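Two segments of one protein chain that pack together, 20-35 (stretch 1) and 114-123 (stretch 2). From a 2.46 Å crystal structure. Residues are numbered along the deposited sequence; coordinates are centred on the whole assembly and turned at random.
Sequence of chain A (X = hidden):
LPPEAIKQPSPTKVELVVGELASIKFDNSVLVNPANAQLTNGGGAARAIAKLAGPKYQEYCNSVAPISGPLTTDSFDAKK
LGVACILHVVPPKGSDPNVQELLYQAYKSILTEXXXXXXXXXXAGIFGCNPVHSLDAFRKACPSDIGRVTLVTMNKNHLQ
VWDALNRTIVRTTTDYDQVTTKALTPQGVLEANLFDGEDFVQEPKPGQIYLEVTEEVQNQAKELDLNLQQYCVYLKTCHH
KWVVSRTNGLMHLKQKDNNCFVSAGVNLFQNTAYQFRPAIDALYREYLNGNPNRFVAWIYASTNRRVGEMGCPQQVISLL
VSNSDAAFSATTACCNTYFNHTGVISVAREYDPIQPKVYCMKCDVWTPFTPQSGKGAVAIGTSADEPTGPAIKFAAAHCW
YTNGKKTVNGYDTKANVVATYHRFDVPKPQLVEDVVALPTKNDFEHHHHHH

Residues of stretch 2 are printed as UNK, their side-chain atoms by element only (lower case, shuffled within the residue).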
# COMPACT_ATOMS: atom_id res chain seq x y z
N GLU A 20 -3.61 -3.61 41.82
CA GLU A 20 -3.86 -2.39 42.60
C GLU A 20 -2.58 -1.64 42.94
O GLU A 20 -1.46 -2.11 42.75
CB GLU A 20 -4.66 -2.70 43.87
CG GLU A 20 -5.07 -1.43 44.71
CD GLU A 20 -5.63 -0.23 43.88
OE1 GLU A 20 -5.05 0.17 42.85
OE2 GLU A 20 -6.65 0.36 44.30
N LEU A 21 -2.76 -0.42 43.48
CA LEU A 21 -1.69 0.57 43.54
C LEU A 21 -0.49 0.06 44.32
O LEU A 21 0.65 0.23 43.88
CB LEU A 21 -2.22 1.88 44.13
CG LEU A 21 -3.19 2.51 43.13
CD1 LEU A 21 -3.88 3.71 43.71
CD2 LEU A 21 -2.48 2.86 41.80
N ALA A 22 -0.73 -0.59 45.47
CA ALA A 22 0.36 -1.15 46.26
C ALA A 22 1.31 -2.00 45.43
O ALA A 22 2.49 -2.13 45.78
CB ALA A 22 -0.20 -1.98 47.43
N SER A 23 0.84 -2.56 44.33
CA SER A 23 1.66 -3.41 43.47
C SER A 23 2.72 -2.65 42.68
O SER A 23 3.75 -3.24 42.33
CB SER A 23 0.77 -4.12 42.46
OG SER A 23 0.01 -3.19 41.71
N ILE A 24 2.51 -1.36 42.41
CA ILE A 24 3.22 -0.72 41.31
C ILE A 24 4.71 -0.63 41.62
O ILE A 24 5.13 -0.48 42.78
CB ILE A 24 2.61 0.66 41.04
CG1 ILE A 24 1.18 0.52 40.53
CG2 ILE A 24 3.41 1.44 40.00
CD1 ILE A 24 1.10 0.08 39.07
N LYS A 25 5.52 -0.76 40.57
CA LYS A 25 6.96 -0.52 40.62
C LYS A 25 7.21 0.99 40.56
O LYS A 25 7.21 1.59 39.47
CB LYS A 25 7.63 -1.26 39.46
CG LYS A 25 9.10 -0.92 39.19
CD LYS A 25 9.51 -1.41 37.80
CE LYS A 25 10.50 -0.45 37.14
NZ LYS A 25 11.11 0.50 38.12
N PHE A 26 7.42 1.62 41.72
CA PHE A 26 7.56 3.07 41.80
C PHE A 26 9.00 3.52 41.55
O PHE A 26 9.94 2.72 41.49
CB PHE A 26 7.08 3.59 43.16
CG PHE A 26 5.59 3.51 43.34
CD1 PHE A 26 4.75 4.40 42.70
CD2 PHE A 26 5.03 2.55 44.17
CE1 PHE A 26 3.37 4.34 42.88
CE2 PHE A 26 3.66 2.48 44.34
CZ PHE A 26 2.83 3.37 43.70
N ASP A 27 9.17 4.84 41.41
CA ASP A 27 10.45 5.47 41.08
C ASP A 27 10.36 6.99 41.24
O ASP A 27 10.33 7.73 40.24
CB ASP A 27 10.87 5.10 39.65
CG ASP A 27 12.20 5.74 39.24
OD1 ASP A 27 12.90 6.29 40.12
OD2 ASP A 27 12.53 5.68 38.03
N ASN A 28 10.33 7.47 42.49
CA ASN A 28 10.11 8.88 42.82
C ASN A 28 8.90 9.43 42.06
O ASN A 28 8.92 10.52 41.51
CB ASN A 28 11.36 9.71 42.54
CG ASN A 28 12.54 9.27 43.38
OD1 ASN A 28 13.57 8.84 42.86
ND2 ASN A 28 12.38 9.34 44.70
N SER A 29 7.83 8.65 42.09
CA SER A 29 6.72 8.84 41.19
C SER A 29 5.75 9.88 41.71
O SER A 29 5.68 10.16 42.91
CB SER A 29 5.98 7.51 40.98
OG SER A 29 6.89 6.46 40.67
N VAL A 30 5.00 10.47 40.79
CA VAL A 30 3.84 11.26 41.14
C VAL A 30 2.65 10.32 41.08
O VAL A 30 2.29 9.82 40.01
CB VAL A 30 3.64 12.44 40.19
CG1 VAL A 30 2.29 13.11 40.45
CG2 VAL A 30 4.79 13.42 40.36
N LEU A 31 2.07 10.04 42.24
CA LEU A 31 0.91 9.17 42.32
C LEU A 31 -0.32 10.05 42.26
O LEU A 31 -0.51 10.91 43.12
CB LEU A 31 0.95 8.35 43.61
CG LEU A 31 -0.24 7.45 43.90
CD1 LEU A 31 -0.27 6.29 42.91
CD2 LEU A 31 -0.14 6.94 45.33
N VAL A 32 -1.16 9.83 41.25
CA VAL A 32 -2.38 10.62 41.09
C VAL A 32 -3.50 10.01 41.92
O VAL A 32 -3.72 8.79 41.91
CB VAL A 32 -2.81 10.74 39.61
CG1 VAL A 32 -4.01 11.63 39.52
CG2 VAL A 32 -1.69 11.30 38.75
N ASN A 33 -4.25 10.87 42.61
CA ASN A 33 -5.34 10.46 43.49
C ASN A 33 -6.64 11.05 42.95
O ASN A 33 -6.85 12.27 43.03
CB ASN A 33 -5.09 10.93 44.92
CG ASN A 33 -6.21 10.53 45.89
OD1 ASN A 33 -7.39 10.88 45.71
ND2 ASN A 33 -5.83 9.83 46.95
N PRO A 34 -7.54 10.24 42.42
CA PRO A 34 -8.81 10.77 41.90
C PRO A 34 -9.80 10.97 43.04
O PRO A 34 -10.31 10.00 43.61
CB PRO A 34 -9.26 9.69 40.91
CG PRO A 34 -8.08 8.75 40.77
CD PRO A 34 -7.39 8.82 42.10
N ALA A 35 -10.07 12.23 43.36
CA ALA A 35 -10.59 12.61 44.66
C ALA A 35 -11.84 13.44 44.49
O ALA A 35 -12.21 13.85 43.39
CB ALA A 35 -9.54 13.40 45.45
N UNK A 114 8.02 16.87 33.74
CA UNK A 114 8.65 15.62 33.30
C UNK A 114 8.99 14.72 34.48
O UNK A 114 10.08 14.77 35.06
c UNK A 114 9.88 16.10 32.53
c UNK A 114 8.94 18.02 33.68
c UNK A 114 10.19 17.42 33.15
N UNK A 115 8.00 13.90 34.85
CA UNK A 115 8.06 12.99 35.98
C UNK A 115 7.42 11.68 35.58
O UNK A 115 6.79 11.57 34.53
c UNK A 115 7.34 13.57 37.21
N UNK A 116 7.58 10.67 36.44
CA UNK A 116 6.93 9.38 36.25
C UNK A 116 5.57 9.39 36.94
O UNK A 116 5.49 9.43 38.17
c UNK A 116 6.30 6.27 35.93
c UNK A 116 7.01 6.95 36.87
n UNK A 116 6.86 6.24 38.05
c UNK A 116 7.77 8.23 36.78
c UNK A 116 6.12 5.17 37.83
n UNK A 116 5.77 5.16 36.55
N UNK A 117 4.51 9.33 36.15
CA UNK A 117 3.16 9.40 36.66
C UNK A 117 2.57 8.00 36.80
O UNK A 117 2.79 7.13 35.95
c UNK A 117 2.04 12.56 36.64
c UNK A 117 3.23 14.41 35.74
c UNK A 117 3.83 13.58 34.82
o UNK A 117 3.52 15.76 35.75
c UNK A 117 3.52 12.22 34.81
c UNK A 117 2.63 11.69 35.73
c UNK A 117 2.29 10.23 35.72
c UNK A 117 2.34 13.91 36.66
N UNK A 118 1.81 7.80 37.87
CA UNK A 118 1.04 6.58 38.07
C UNK A 118 -0.40 7.01 38.19
O UNK A 118 -0.75 7.79 39.08
c UNK A 118 1.51 5.80 39.31
c UNK A 118 0.69 4.58 39.50
c UNK A 118 2.97 5.44 39.17
N UNK A 119 -1.24 6.55 37.26
CA UNK A 119 -2.58 7.11 37.19
C UNK A 119 -3.62 5.99 37.19
O UNK A 119 -3.69 5.19 36.24
c UNK A 119 -3.98 8.85 36.05
c UNK A 119 -1.52 8.92 35.79
c UNK A 119 -1.77 10.12 34.89
c UNK A 119 -2.73 8.01 35.95
N UNK A 120 -4.41 5.87 38.25
CA UNK A 120 -5.69 5.15 38.13
C UNK A 120 -6.54 5.81 37.06
O UNK A 120 -6.73 7.03 37.06
c UNK A 120 -6.31 5.31 39.53
c UNK A 120 -4.14 6.29 39.64
c UNK A 120 -5.51 6.43 40.20
N UNK A 121 -7.06 5.00 36.14
CA UNK A 121 -7.91 5.54 35.08
C UNK A 121 -9.05 6.31 35.71
O UNK A 121 -9.70 5.83 36.65
c UNK A 121 -8.41 4.41 34.17
c UNK A 121 -7.22 3.76 33.47
c UNK A 121 -7.52 2.38 33.01
c UNK A 121 -9.40 4.94 33.15
N UNK A 122 -9.27 7.53 35.23
CA UNK A 122 -10.26 8.41 35.83
C UNK A 122 -11.66 7.97 35.44
O UNK A 122 -11.87 7.40 34.37
c UNK A 122 -10.03 9.86 35.41
c UNK A 122 -8.62 10.48 35.53
c UNK A 122 -8.70 11.99 35.31
c UNK A 122 -7.95 10.16 36.88
N UNK A 123 -12.62 8.23 36.32
CA UNK A 123 -14.00 7.88 36.02
C UNK A 123 -14.36 6.44 36.28
O UNK A 123 -15.20 5.89 35.56

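Position 114 carries three side-chain carbons that close a ring onto its own backbone N, and none comes near stretch 1; it is Pro114. Position 115 has one carbon, a bare CB, which lies 4.1 Å from Val30 CG2. A lone carbon means Ala115.

At position 116 one carbon leads to a five-membered ring of three carbons and two nitrogens, and a ring nitrogen meets the Ser29 hydroxyl: His116. His116 ND1 lies 2.6 Å from Ser29 OG, a short hydrogen bond near the plane of the ring. The same hydroxyl accepts from Asp27 N (Asp27 N to Ser29 OG, 2.9 Å), so one serine ties the turn before its strand to the imidazole. The other ring nitrogen, NE2, is hydrogen-bonded elsewhere in the structure.

Position 117 shows one carbon, then a six-carbon ring bearing one oxygen; the ring lies against Val30 and Val32. This is Tyr117. Tyr117 CD1 packs 3.9 Å from Val30 CG1, while Val32 CG2 approaches the ring at its edge.

Position 118 has three carbons, one carrying the other two, and the fork sits among Leu21, Ile24, Phe26 and Leu31: Val118. Turned to the opposite face of the sheet from Tyr117, it is covered by stretch 1 more than any other residue here. Val118 CG2 lies 3.9 Å from Phe26 CE1 and 4.1 Å from Ile24 CG2; Val118 CG1 lies 3.9 Å from Leu31 CD1 and 4.3 Å from Leu21 CD2.

Position 119 has four carbons, forked at the first, and its two-carbon arm meets Val32: Ile119, with Ile119 CG1 3.8 Å from Val32 CG2. Position 120 again closes three carbons onto the backbone N, and the ring meets Val32 O and Pro34: Pro120. It has no N-H to offer Val32 O, and Pro120 CD sits 3.4 Å from Val32 O; Pro120 CG touches Pro34 CG at 3.5 Å.

Position 121 repeats the four-carbon fork at the first carbon, but points away from stretch 1: Ile121. Position 122 has four carbons forked at the second, and one tip reaches Pro34: Leu122, with Leu122 CD2 4.1 Å from Pro34 CG. Position 123 has no side chain. At its backbone angles a CB would jam against the preceding carbonyl O, which calls for Gly123.

The contact is a parallel strand pairing locked by three backbone hydrogen bonds: Val30 N to His116 O (2.9 Å), Val118 N to Val30 O (3.0 Å) and Val32 N to Val118 O (3.0 Å). Where Pro120 ends this ladder, proline packing takes over. The rule is regular backbone pairing, a valine sunk into an apolar pocket, and one serine–histidine bond beside the first rung.

Stretch 2, residues 114-123: PAHYVIPILG
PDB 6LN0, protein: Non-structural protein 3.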